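Local structure of putative isomerase (Sinorhizobium meliloti, 2PPG) at residues Asp106-Met111 with Asp123-Ile128; Ser54-Ile59 with Ala323-Ala328; Pro22-Pro27 with Thr46-Phe51; Leu15-Glu20 with Gln385-Lys390. The protein is a putative isomerase of the enolase superfamily, joining a mandelate racemase-like N-terminal domain to a TIM-barrel-type domain related to that of enolase. All coordinates share one frame; numbering follows the deposited sequence.

Contact 1 of 4, residues Asp106-Met111 with Asp123-Ile128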
loop_
_atom_site.group_PDB
_atom_site.type_symbol
_atom_site.label_atom_id
_atom_site.label_comp_id
_atom_site.label_asym_id
_atom_site.label_seq_id
_atom_site.Cartn_x
_atom_site.Cartn_y
_atom_site.Cartn_z
ATOM N N ASP A 106 24.235 -20.207 18.154
ATOM C CA ASP A 106 24.415 -20.279 19.608
ATOM C C ASP A 106 25.176 -19.081 20.147
ATOM O O ASP A 106 24.769 -18.498 21.140
ATOM C CB ASP A 106 25.133 -21.570 20.002
ATOM C CG ASP A 106 24.223 -22.794 19.924
ATOM O OD1 ASP A 106 23.011 -22.620 19.654
ATOM O OD2 ASP A 106 24.722 -23.928 20.136
ATOM N N LEU A 107 26.259 -18.704 19.462
ATOM C CA LEU A 107 27.141 -17.606 19.881
ATOM C C LEU A 107 26.495 -16.252 19.637
ATOM O O LEU A 107 26.713 -15.281 20.361
ATOM C CB LEU A 107 28.460 -17.650 19.110
ATOM C CG LEU A 107 29.417 -18.847 19.171
ATOM C CD1 LEU A 107 30.681 -18.581 18.306
ATOM C CD2 LEU A 107 29.786 -19.208 20.601
ATOM N N TYR A 108 25.709 -16.190 18.585
ATOM C CA TYR A 108 24.978 -14.987 18.277
ATOM C C TYR A 108 23.859 -14.768 19.314
ATOM O O TYR A 108 23.652 -13.661 19.803
ATOM C CB TYR A 108 24.435 -15.122 16.873
ATOM C CG TYR A 108 23.653 -13.951 16.395
ATOM C CD1 TYR A 108 24.223 -13.031 15.522
ATOM C CD2 TYR A 108 22.325 -13.788 16.758
ATOM C CE1 TYR A 108 23.494 -11.961 15.041
ATOM C CE2 TYR A 108 21.581 -12.727 16.278
ATOM C CZ TYR A 108 22.178 -11.813 15.426
ATOM O OH TYR A 108 21.458 -10.752 14.956
ATOM N N ASP A 109 23.162 -15.841 19.673
ATOM C CA ASP A 109 22.141 -15.777 20.713
ATOM C C ASP A 109 22.701 -15.347 22.073
ATOM O O ASP A 109 21.953 -14.886 22.931
ATOM C CB ASP A 109 21.420 -17.118 20.845
ATOM C CG ASP A 109 20.518 -17.420 19.653
ATOM O OD1 ASP A 109 20.197 -16.493 18.884
ATOM O OD2 ASP A 109 20.128 -18.597 19.486
ATOM N N LEU A 110 24.008 -15.494 22.258
ATOM C CA LEU A 110 24.671 -15.122 23.504
ATOM C C LEU A 110 24.556 -13.623 23.853
ATOM O O LEU A 110 24.543 -13.250 25.034
ATOM C CB LEU A 110 26.137 -15.540 23.438
ATOM C CG LEU A 110 26.695 -16.627 24.366
ATOM C CD1 LEU A 110 25.648 -17.609 24.936
ATOM C CD2 LEU A 110 27.816 -17.377 23.660
HETATM N N MSE A 111 24.449 -12.770 22.833
HETATM C CA MSE A 111 24.496 -11.322 23.041
HETATM C C MSE A 111 23.383 -10.516 22.367
HETATM O O MSE A 111 23.287 -9.312 22.580
HETATM C CB MSE A 111 25.856 -10.800 22.585
HETATM C CG MSE A 111 27.016 -11.270 23.454
HETATM SE SE MSE A 111 27.189 -10.161 25.049
HETATM C CE MSE A 111 28.242 -8.715 24.277
ATOM N N ASP A 123 31.891 -9.593 13.329
ATOM C CA ASP A 123 33.268 -9.737 12.858
ATOM C C ASP A 123 33.964 -10.919 13.535
ATOM O O ASP A 123 34.584 -11.752 12.871
ATOM C CB ASP A 123 34.066 -8.452 13.099
ATOM C CG ASP A 123 34.005 -7.479 11.912
ATOM O OD1 ASP A 123 33.230 -7.721 10.958
ATOM O OD2 ASP A 123 34.742 -6.464 11.934
ATOM N N ALA A 124 33.850 -10.989 14.860
ATOM C CA ALA A 124 34.421 -12.078 15.649
ATOM C C ALA A 124 33.801 -13.430 15.315
ATOM O O ALA A 124 34.490 -14.460 15.338
ATOM C CB ALA A 124 34.270 -11.787 17.132
ATOM N N LEU A 125 32.503 -13.429 15.012
ATOM C CA LEU A 125 31.803 -14.660 14.654
ATOM C C LEU A 125 32.265 -15.119 13.297
ATOM O O LEU A 125 32.560 -16.296 13.099
ATOM C CB LEU A 125 30.286 -14.459 14.653
ATOM C CG LEU A 125 29.629 -14.093 15.993
ATOM C CD1 LEU A 125 28.146 -13.920 15.818
ATOM C CD2 LEU A 125 29.918 -15.144 17.044
ATOM N N ALA A 126 32.350 -14.172 12.373
ATOM C CA ALA A 126 32.759 -14.451 10.998
ATOM C C ALA A 126 34.096 -15.203 10.934
ATOM O O ALA A 126 34.286 -16.085 10.088
ATOM C CB ALA A 126 32.842 -13.149 10.220
ATOM N N ALA A 127 35.014 -14.863 11.838
ATOM C CA ALA A 127 36.348 -15.436 11.801
ATOM C C ALA A 127 36.367 -16.827 12.393
ATOM O O ALA A 127 37.075 -17.704 11.883
ATOM C CB ALA A 127 37.321 -14.561 12.512
ATOM N N ILE A 128 35.621 -17.014 13.484
ATOM C CA ILE A 128 35.427 -18.338 14.081
ATOM C C ILE A 128 34.664 -19.254 13.115
ATOM O O ILE A 128 35.020 -20.420 12.913
ATOM C CB ILE A 128 34.635 -18.229 15.376
ATOM C CG1 ILE A 128 35.480 -17.533 16.441
ATOM C CG2 ILE A 128 34.227 -19.606 15.879
ATOM C CD1 ILE A 128 34.967 -17.765 17.841
#
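L107 and L125 form the dense centre of this helix-helix contact. L125 divides its two methyl groups between two residues of the facing helix: CD2 lies 3.6 Å from CB of L107 and 3.7 Å from CD1 of L107, whereas CD1 of L125 turns to the tyrosine next in sequence. The two leucines slide past each other in opposite directions, each with CG anti to its own carbonyl carbon (chi1 -60° for L107 and -63° for L125); in L107 this brings CD1, together with CB, against L125, while in L125 both methyls reach the facing helix. The forked end suits position 125, where each methyl has its own neighbour; at 107 a long apolar side chain suffices, since CD1 alone meets both L125 and I128. Y108 contributes its rim, its CD1 atom meeting CD1 of L125 at 4.0 Å near the ring plane, and the two side chains cross at about a right angle.

Helices 100-109 and 119-140 belong to the alpha+beta N-terminal domain characteristic of this superfamily, where helices pack together against an antiparallel sheet. Across the contact they meet through apolar groups, with no hydrogen bond between the two segments.

Toward I128 the packing thins: its CD1 comes no nearer than 4.4 Å to CD1 of L107, and I128 leans as well on L88 of helix 77-92. The other flank of 106-111 is polar and partly exposed. There D106 and D109, acids suited to such a surface, both form salt bridges to R45 of a second subunit.

Contact 2 of 4, residues Ser54-Ile59 with Ala323-Ala328; sequences SVLVRI and AGIFLA
S54 and A323 bring the start of strand 52-61 up to the turn that precedes helix 325-336. The hydroxyl OG of S54 stands 4.2 Å from the backbone N of A323, too far for a direct bond, and the carboxylate of E70 links them: its OE2 is hydrogen-bonded to both atoms. OE1 of E70 takes the amide N of F326 and, weakly, that of G324, so one acidic side chain gathers the amides at the beginning of the helix, where several N-H groups lack partners from a preceding turn. A small serine fits here: its chi1 of 71° sets OG between the backbone N and the carbonyl carbon, where it reaches OE2 of E70.

At V55 the side chain points to the other side of the strand, and its backbone is bonded to T71. The antiparallel sheet that holds strand 52-61 belongs to the N-terminal domain of the enolase-type fold, whereas helix 325-336 is one of the helices surrounding the barrel; the contact is therefore a piece of the interface between the two domains.

L56 follows. Its CB does not point straight at the helix, but the end of the side chain comes nearer, and CD2 touches CG1 of I325 at 4.2 Å, with P380 also packing against both side chains. Branched aliphatic residues suit this buried spot between sheet and helix. I325 opens the helix just after G324, the N-cap residue, whose phi of 137° is readily accommodated without a CB to press on the carbonyl O of A323. Beyond L56 the strand leaves the helix, and I59 packs on helix 119-140.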
loop_
_atom_site.group_PDB
_atom_site.type_symbol
_atom_site.label_atom_id
_atom_site.label_comp_id
_atom_site.label_asym_id
_atom_site.label_seq_id
_atom_site.Cartn_x
_atom_site.Cartn_y
_atom_site.Cartn_z
ATOM N N SER A 54 44.863 -7.251 9.544
ATOM C CA SER A 54 43.646 -8.039 9.695
ATOM C C SER A 54 43.772 -9.014 10.867
ATOM O O SER A 54 44.873 -9.277 11.355
ATOM C CB SER A 54 43.344 -8.812 8.419
ATOM O OG SER A 54 44.279 -9.863 8.250
ATOM N N VAL A 55 42.645 -9.560 11.307
ATOM C CA VAL A 55 42.648 -10.522 12.397
ATOM C C VAL A 55 42.473 -11.939 11.861
ATOM O O VAL A 55 41.568 -12.191 11.084
ATOM C CB VAL A 55 41.565 -10.190 13.462
ATOM C CG1 VAL A 55 41.499 -11.283 14.539
ATOM C CG2 VAL A 55 41.823 -8.816 14.078
ATOM N N LEU A 56 43.363 -12.842 12.269
ATOM C CA LEU A 56 43.305 -14.242 11.887
ATOM C C LEU A 56 43.078 -15.098 13.121
ATOM O O LEU A 56 43.624 -14.824 14.208
ATOM C CB LEU A 56 44.595 -14.699 11.210
ATOM C CG LEU A 56 44.845 -14.290 9.757
ATOM C CD1 LEU A 56 45.389 -12.852 9.625
ATOM C CD2 LEU A 56 45.803 -15.290 9.124
ATOM N N VAL A 57 42.279 -16.145 12.939
ATOM C CA VAL A 57 41.961 -17.052 14.003
ATOM C C VAL A 57 42.424 -18.426 13.556
ATOM O O VAL A 57 42.258 -18.797 12.392
ATOM C CB VAL A 57 40.445 -16.999 14.345
ATOM C CG1 VAL A 57 39.947 -18.310 14.885
ATOM C CG2 VAL A 57 40.175 -15.912 15.354
ATOM N N ARG A 58 43.039 -19.152 14.485
ATOM C CA ARG A 58 43.535 -20.494 14.246
ATOM C C ARG A 58 42.857 -21.396 15.256
ATOM O O ARG A 58 42.959 -21.160 16.457
ATOM C CB ARG A 58 45.046 -20.522 14.452
ATOM C CG ARG A 58 45.713 -21.864 14.244
ATOM C CD ARG A 58 47.117 -21.826 14.840
ATOM N NE ARG A 58 47.903 -22.995 14.462
ATOM C CZ ARG A 58 47.945 -24.136 15.147
ATOM N NH1 ARG A 58 48.685 -25.134 14.705
ATOM N NH2 ARG A 58 47.250 -24.279 16.268
ATOM N N ILE A 59 42.151 -22.411 14.766
ATOM C CA ILE A 59 41.377 -23.300 15.621
ATOM C C ILE A 59 41.861 -24.733 15.456
ATOM O O ILE A 59 41.993 -25.215 14.337
ATOM C CB ILE A 59 39.848 -23.222 15.308
ATOM C CG1 ILE A 59 39.345 -21.785 15.472
ATOM C CG2 ILE A 59 39.058 -24.195 16.196
ATOM C CD1 ILE A 59 37.838 -21.632 15.501
ATOM N N ALA A 323 44.598 -11.043 4.264
ATOM C CA ALA A 323 45.635 -12.000 3.890
ATOM C C ALA A 323 45.209 -12.848 2.700
ATOM O O ALA A 323 46.006 -13.099 1.792
ATOM C CB ALA A 323 45.987 -12.894 5.066
ATOM N N GLY A 324 43.954 -13.292 2.702
ATOM C CA GLY A 324 43.488 -14.189 1.655
ATOM C C GLY A 324 42.652 -15.331 2.185
ATOM O O GLY A 324 41.986 -16.034 1.409
ATOM N N ILE A 325 42.691 -15.524 3.503
ATOM C CA ILE A 325 41.926 -16.576 4.154
ATOM C C ILE A 325 40.426 -16.344 3.996
ATOM O O ILE A 325 39.709 -17.212 3.503
ATOM C CB ILE A 325 42.275 -16.681 5.663
ATOM C CG1 ILE A 325 43.747 -17.039 5.846
ATOM C CG2 ILE A 325 41.392 -17.669 6.345
ATOM C CD1 ILE A 325 44.137 -18.293 5.160
ATOM N N PHE A 326 39.930 -15.183 4.406
ATOM C CA PHE A 326 38.507 -14.983 4.250
ATOM C C PHE A 326 38.132 -14.764 2.785
ATOM O O PHE A 326 37.024 -15.107 2.374
ATOM C CB PHE A 326 37.912 -13.951 5.228
ATOM C CG PHE A 326 38.377 -12.540 5.022
ATOM C CD1 PHE A 326 38.214 -11.894 3.789
ATOM C CD2 PHE A 326 38.907 -11.824 6.088
ATOM C CE1 PHE A 326 38.623 -10.586 3.617
ATOM C CE2 PHE A 326 39.325 -10.503 5.923
ATOM C CZ PHE A 326 39.189 -9.881 4.689
ATOM N N LEU A 327 39.066 -14.273 1.975
ATOM C CA LEU A 327 38.822 -14.259 0.525
ATOM C C LEU A 327 38.672 -15.682 -0.032
ATOM O O LEU A 327 37.873 -15.933 -0.934
ATOM C CB LEU A 327 39.930 -13.521 -0.219
ATOM C CG LEU A 327 39.958 -13.616 -1.747
ATOM C CD1 LEU A 327 38.780 -12.892 -2.373
ATOM C CD2 LEU A 327 41.247 -13.024 -2.268
ATOM N N ALA A 328 39.428 -16.625 0.515
ATOM C CA ALA A 328 39.300 -17.999 0.052
ATOM C C ALA A 328 37.937 -18.572 0.461
ATOM O O ALA A 328 37.304 -19.312 -0.305
ATOM C CB ALA A 328 40.424 -18.841 0.573
#

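Contact 3 of 4, residues Pro22-Pro27 with Thr46-Phe51; sequences PYLGKP and TVYPTF
Y23 and Y48 meet where a type II beta turn, P22 to G25, leans on the short hairpin strand 46-49 of the N-terminal domain. The turn lies in the long loop after strand 7-17, and Y23 also packs on I321 and Q346 while L24 packs on P191, all in the barrel domain; this is consistent with the loop that in relatives reaches from the N-terminal domain over the mouth of the barrel.

The two tyrosine side chains approach obliquely, their ring planes about 26° apart, and they touch through CD2 of Y23 and CE1 of Y48 at 4.2 Å without forming a stack. Y23 has CG anti to its backbone N (chi1 -178°), which runs the ring past Y48, so that the CD2 side, not the hydroxyl end, makes the contact; Y48 instead has CG anti to its carbonyl carbon. A broad aromatic suits position 48, because its ring takes part in cation-pi interactions with R41 and with R114 of a second subunit, while its OH is hydrogen-bonded to ND2 of N44.

L24 comes at the far end of the Y48 ring, its CD1 lying 3.9 Å from OH of that tyrosine. It holds the third position of the turn, with a positive phi of 76°; at G25, just after, a CB would press on the carbonyl O of L24. N of G25 closes the turn by bonding O of P22 at 3.3 Å.

P22 and T50 lie side by side and point the same way. With OG1 of T50 turned to the carbonyl O of G37 in a weak bond, its methyl CG2 is left to meet CG of P22 at 3.9 Å.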
loop_
_atom_site.group_PDB
_atom_site.type_symbol
_atom_site.label_atom_id
_atom_site.label_comp_id
_atom_site.label_asym_id
_atom_site.label_seq_id
_atom_site.Cartn_x
_atom_site.Cartn_y
_atom_site.Cartn_z
ATOM N N PRO A 22 49.275 4.224 0.775
ATOM C CA PRO A 22 48.048 3.971 1.537
ATOM C C PRO A 22 46.852 3.688 0.624
ATOM O O PRO A 22 46.716 4.311 -0.434
ATOM C CB PRO A 22 47.838 5.280 2.304
ATOM C CG PRO A 22 49.209 5.837 2.468
ATOM C CD PRO A 22 49.953 5.458 1.213
ATOM N N TYR A 23 46.006 2.748 1.044
ATOM C CA TYR A 23 44.852 2.276 0.264
ATOM C C TYR A 23 44.046 3.411 -0.384
ATOM O O TYR A 23 43.899 4.486 0.198
ATOM C CB TYR A 23 43.950 1.402 1.159
ATOM C CG TYR A 23 42.730 0.811 0.477
ATOM C CD1 TYR A 23 42.822 -0.368 -0.260
ATOM C CD2 TYR A 23 41.485 1.429 0.580
ATOM C CE1 TYR A 23 41.708 -0.909 -0.885
ATOM C CE2 TYR A 23 40.369 0.896 -0.044
ATOM C CZ TYR A 23 40.486 -0.272 -0.772
ATOM O OH TYR A 23 39.378 -0.800 -1.387
ATOM N N LEU A 24 43.556 3.163 -1.601
ATOM C CA LEU A 24 42.639 4.076 -2.300
ATOM C C LEU A 24 43.352 5.298 -2.889
ATOM O O LEU A 24 42.714 6.186 -3.448
ATOM C CB LEU A 24 41.495 4.502 -1.362
ATOM C CG LEU A 24 40.094 4.851 -1.870
ATOM C CD1 LEU A 24 39.056 4.248 -0.947
ATOM C CD2 LEU A 24 39.901 6.356 -1.979
ATOM N N GLY A 25 44.675 5.335 -2.766
ATOM C CA GLY A 25 45.470 6.434 -3.315
ATOM C C GLY A 25 46.144 7.310 -2.273
ATOM O O GLY A 25 45.988 7.096 -1.070
ATOM N N LYS A 26 46.897 8.301 -2.748
ATOM C CA LYS A 26 47.625 9.232 -1.884
ATOM C C LYS A 26 46.681 10.239 -1.224
ATOM O O LYS A 26 45.690 10.651 -1.830
ATOM C CB LYS A 26 48.708 9.969 -2.681
ATOM C CG LYS A 26 49.817 9.067 -3.200
ATOM C CD LYS A 26 50.915 9.859 -3.907
ATOM C CE LYS A 26 51.976 8.931 -4.509
ATOM N NZ LYS A 26 52.998 9.669 -5.314
ATOM N N PRO A 27 46.982 10.635 0.027
ATOM C CA PRO A 27 46.141 11.601 0.733
ATOM C C PRO A 27 46.082 12.962 0.042
ATOM O O PRO A 27 47.051 13.380 -0.590
ATOM C CB PRO A 27 46.825 11.733 2.099
ATOM C CG PRO A 27 48.219 11.245 1.892
ATOM C CD PRO A 27 48.116 10.182 0.855
ATOM N N THR A 46 35.494 8.763 6.318
ATOM C CA THR A 46 35.851 7.452 6.864
ATOM C C THR A 46 37.331 7.347 7.250
ATOM O O THR A 46 38.197 7.857 6.541
ATOM C CB THR A 46 35.513 6.353 5.862
ATOM O OG1 THR A 46 34.139 6.483 5.468
ATOM C CG2 THR A 46 35.728 4.980 6.474
ATOM N N VAL A 47 37.601 6.697 8.382
ATOM C CA VAL A 47 38.952 6.518 8.901
ATOM C C VAL A 47 39.658 5.316 8.246
ATOM O O VAL A 47 39.074 4.228 8.114
ATOM C CB VAL A 47 38.948 6.347 10.474
ATOM C CG1 VAL A 47 38.366 4.999 10.906
ATOM C CG2 VAL A 47 40.347 6.537 11.073
ATOM N N TYR A 48 40.912 5.530 7.844
ATOM C CA TYR A 48 41.758 4.498 7.227
ATOM C C TYR A 48 43.104 4.385 7.942
ATOM O O TYR A 48 43.622 5.381 8.451
ATOM C CB TYR A 48 42.005 4.822 5.748
ATOM C CG TYR A 48 40.770 4.723 4.884
ATOM C CD1 TYR A 48 40.421 3.528 4.282
ATOM C CD2 TYR A 48 39.951 5.828 4.675
ATOM C CE1 TYR A 48 39.297 3.424 3.503
ATOM C CE2 TYR A 48 38.825 5.738 3.891
ATOM C CZ TYR A 48 38.499 4.530 3.313
ATOM O OH TYR A 48 37.373 4.422 2.534
ATOM N N PRO A 49 43.669 3.162 8.002
ATOM C CA PRO A 49 45.077 3.002 8.380
ATOM C C PRO A 49 45.997 3.137 7.150
ATOM O O PRO A 49 45.548 2.935 6.018
ATOM C CB PRO A 49 45.120 1.583 8.939
ATOM C CG PRO A 49 44.050 0.868 8.226
ATOM C CD PRO A 49 43.024 1.862 7.750
ATOM N N THR A 50 47.259 3.497 7.365
ATOM C CA THR A 50 48.217 3.614 6.258
ATOM C C THR A 50 48.816 2.254 5.929
ATOM O O THR A 50 49.282 2.016 4.822
ATOM C CB THR A 50 49.343 4.622 6.569
ATOM O OG1 THR A 50 49.729 4.511 7.947
ATOM C CG2 THR A 50 48.864 6.045 6.311
ATOM N N PHE A 51 48.768 1.355 6.900
ATOM C CA PHE A 51 49.275 -0.002 6.763
ATOM C C PHE A 51 48.115 -0.984 6.553
ATOM O O PHE A 51 46.965 -0.659 6.842
ATOM C CB PHE A 51 49.996 -0.360 8.053
ATOM C CG PHE A 51 49.178 -0.077 9.282
ATOM C CD1 PHE A 51 48.381 -1.064 9.841
ATOM C CD2 PHE A 51 49.167 1.197 9.851
ATOM C CE1 PHE A 51 47.612 -0.804 10.959
ATOM C CE2 PHE A 51 48.410 1.463 10.976
ATOM C CZ PHE A 51 47.629 0.455 11.530
#

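Contact 4 of 4, residues Leu15-Glu20 with Gln385-Lys390; sequences LTLPRE and QGLLKK
The carbonyl O of L387 is gripped by two groups. A water donates to it at 2.9 Å, and NZ of K389 adds a weak bond of 3.5 Å by folding back over its own chain. The same water accepts the backbone N-H of T16 at 2.8 Å, so it bridges the two segments where no direct hydrogen bond joins them. A flexible, charged lysine suits this exposed edge of the contact, where its amine can reach a carbonyl near the end of a weakly bonded helix.

Apart from the water, the contact is aliphatic. L15, with CG anti to its backbone N (chi1 180°), sends CD1 against CB of L387 at 3.7 Å, while CB of L15 is approached just as closely by CD1 of L388. That methyl is also 3.9 Å from CD1 of L15, so it sits against the CB-CG-CD1 edge of L15, the two side chains crossing at a slant. The CB of L388 points away from strand 7-17, and the end of the side chain has to bend back to reach L15. L17 makes a lighter touch, its CD1 standing 4.3 Å from CD1 of L387. Leucines serve well here: the buried L15 needs bulk without polarity, and L387, though itself exposed, probably helps to shield it.

The C-terminal tail thus returns to the N-terminal domain. After helix 382-387 the chain forms strand 389-390, which runs antiparallel to strand 7-17 through backbone bonding of K389 with T14 and makes an outermost strand of the four-stranded sheet, with L388 resting on F13 of strand 7-17 and W68 of strand 66-72.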
loop_
_atom_site.group_PDB
_atom_site.type_symbol
_atom_site.label_atom_id
_atom_site.label_comp_id
_atom_site.label_asym_id
_atom_site.label_seq_id
_atom_site.Cartn_x
_atom_site.Cartn_y
_atom_site.Cartn_z
ATOM N N LEU A 15 47.868 -9.649 11.640
ATOM C CA LEU A 15 48.928 -9.625 10.672
ATOM C C LEU A 15 48.949 -8.226 10.123
ATOM O O LEU A 15 47.932 -7.754 9.599
ATOM C CB LEU A 15 48.646 -10.620 9.554
ATOM C CG LEU A 15 49.659 -10.741 8.414
ATOM C CD1 LEU A 15 51.032 -11.028 8.964
ATOM C CD2 LEU A 15 49.234 -11.852 7.454
ATOM N N THR A 16 50.098 -7.558 10.253
ATOM C CA THR A 16 50.248 -6.161 9.840
ATOM C C THR A 16 51.296 -5.991 8.743
ATOM O O THR A 16 52.483 -6.129 9.006
ATOM C CB THR A 16 50.669 -5.285 11.038
ATOM O OG1 THR A 16 49.708 -5.412 12.092
ATOM C CG2 THR A 16 50.788 -3.815 10.630
ATOM N N LEU A 17 50.877 -5.686 7.522
ATOM C CA LEU A 17 51.851 -5.441 6.461
ATOM C C LEU A 17 51.906 -3.980 6.071
ATOM O O LEU A 17 50.859 -3.361 5.882
ATOM C CB LEU A 17 51.558 -6.278 5.214
ATOM C CG LEU A 17 51.926 -7.763 5.242
ATOM C CD1 LEU A 17 53.070 -8.056 6.231
ATOM C CD2 LEU A 17 50.698 -8.593 5.566
ATOM N N PRO A 18 53.130 -3.433 5.910
ATOM C CA PRO A 18 53.281 -2.037 5.507
ATOM C C PRO A 18 52.935 -1.833 4.031
ATOM O O PRO A 18 53.099 -2.749 3.223
ATOM C CB PRO A 18 54.763 -1.748 5.769
ATOM C CG PRO A 18 55.432 -3.062 5.649
ATOM C CD PRO A 18 54.431 -4.107 6.079
ATOM N N ARG A 19 52.449 -0.637 3.707
ATOM C CA ARG A 19 52.054 -0.280 2.349
ATOM C C ARG A 19 52.987 0.759 1.758
ATOM O O ARG A 19 53.485 1.636 2.467
ATOM C CB ARG A 19 50.656 0.322 2.353
ATOM C CG ARG A 19 49.531 -0.661 2.217
ATOM C CD ARG A 19 48.229 0.089 2.048
ATOM N NE ARG A 19 47.174 -0.781 1.546
ATOM C CZ ARG A 19 47.047 -1.156 0.276
ATOM N NH1 ARG A 19 46.049 -1.953 -0.078
ATOM N NH2 ARG A 19 47.911 -0.740 -0.642
ATOM N N GLU A 20 53.199 0.681 0.450
ATOM C CA GLU A 20 53.987 1.687 -0.254
ATOM C C GLU A 20 53.125 2.937 -0.415
ATOM O O GLU A 20 53.542 4.049 -0.083
ATOM C CB GLU A 20 54.449 1.163 -1.619
ATOM C CG GLU A 20 54.636 -0.349 -1.689
ATOM C CD GLU A 20 53.325 -1.083 -1.906
ATOM O OE1 GLU A 20 52.951 -1.906 -1.043
ATOM O OE2 GLU A 20 52.660 -0.820 -2.933
ATOM N N GLN A 385 52.965 -17.132 9.001
ATOM C CA GLN A 385 52.796 -17.510 10.412
ATOM C C GLN A 385 53.881 -16.963 11.335
ATOM O O GLN A 385 53.655 -16.796 12.526
ATOM C CB GLN A 385 52.664 -19.020 10.575
ATOM C CG GLN A 385 51.367 -19.528 10.025
ATOM C CD GLN A 385 51.358 -21.017 9.793
ATOM O OE1 GLN A 385 51.782 -21.793 10.643
ATOM N NE2 GLN A 385 50.855 -21.425 8.639
ATOM N N GLY A 386 55.053 -16.669 10.782
ATOM C CA GLY A 386 56.136 -16.072 11.560
ATOM C C GLY A 386 55.882 -14.611 11.876
ATOM O O GLY A 386 56.409 -14.096 12.853
ATOM N N LEU A 387 55.068 -13.951 11.051
ATOM C CA LEU A 387 54.755 -12.524 11.211
ATOM C C LEU A 387 53.513 -12.287 12.089
ATOM O O LEU A 387 53.209 -11.155 12.484
ATOM C CB LEU A 387 54.569 -11.856 9.842
ATOM C CG LEU A 387 55.713 -11.910 8.804
ATOM C CD1 LEU A 387 55.219 -11.543 7.404
ATOM C CD2 LEU A 387 56.900 -11.019 9.183
ATOM N N LEU A 388 52.801 -13.364 12.393
ATOM C CA LEU A 388 51.584 -13.284 13.187
ATOM C C LEU A 388 51.862 -12.819 14.605
ATOM O O LEU A 388 52.725 -13.366 15.275
ATOM C CB LEU A 388 50.892 -14.647 13.212
ATOM C CG LEU A 388 49.670 -14.874 12.306
ATOM C CD1 LEU A 388 49.497 -13.825 11.192
ATOM C CD2 LEU A 388 49.691 -16.274 11.748
ATOM N N LYS A 389 51.136 -11.804 15.058
ATOM C CA LYS A 389 51.279 -11.351 16.429
ATOM C C LYS A 389 50.053 -11.793 17.212
ATOM O O LYS A 389 48.941 -11.339 16.956
ATOM C CB LYS A 389 51.463 -9.825 16.514
ATOM C CG LYS A 389 52.581 -9.236 15.642
ATOM C CD LYS A 389 53.971 -9.340 16.289
ATOM C CE LYS A 389 55.044 -8.615 15.448
ATOM N NZ LYS A 389 55.632 -9.483 14.372
ATOM N N LYS A 390 50.269 -12.694 18.155
ATOM C CA LYS A 390 49.208 -13.205 18.989
ATOM C C LYS A 390 48.650 -12.138 19.927
ATOM O O LYS A 390 49.373 -11.275 20.418
ATOM C CB LYS A 390 49.710 -14.411 19.788
ATOM C CG LYS A 390 48.828 -14.802 20.958
ATOM C CD LYS A 390 48.850 -16.302 21.230
ATOM C CE LYS A 390 47.879 -16.664 22.358
ATOM N NZ LYS A 390 48.094 -18.063 22.825
HETATM O O HOH W 1 51.813 -8.655 12.212
#

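Contacts 2 and 4 share the antiparallel sheet of the N-terminal domain through neighbouring strands 52-61 and 7-17; their centres are about 12 Å apart and L56 packs on L15. Contact 1 lies about 16 Å from contact 2, centre to centre, and touches it where I59 and V57 of the sheet meet helix 119-140. By the same measure contact 3 lies about 17 Å from contact 4, F51 packing on T16, but about 29 Å from contact 1. Along the chain, 15-20 with 385-390 spans all the others; contact 3 closes first, then contact 2 opens and encloses contact 1. Terminal segments and barrel helix thus converge on one sheet, while contacts 1 and 3 both also meet the second subunit.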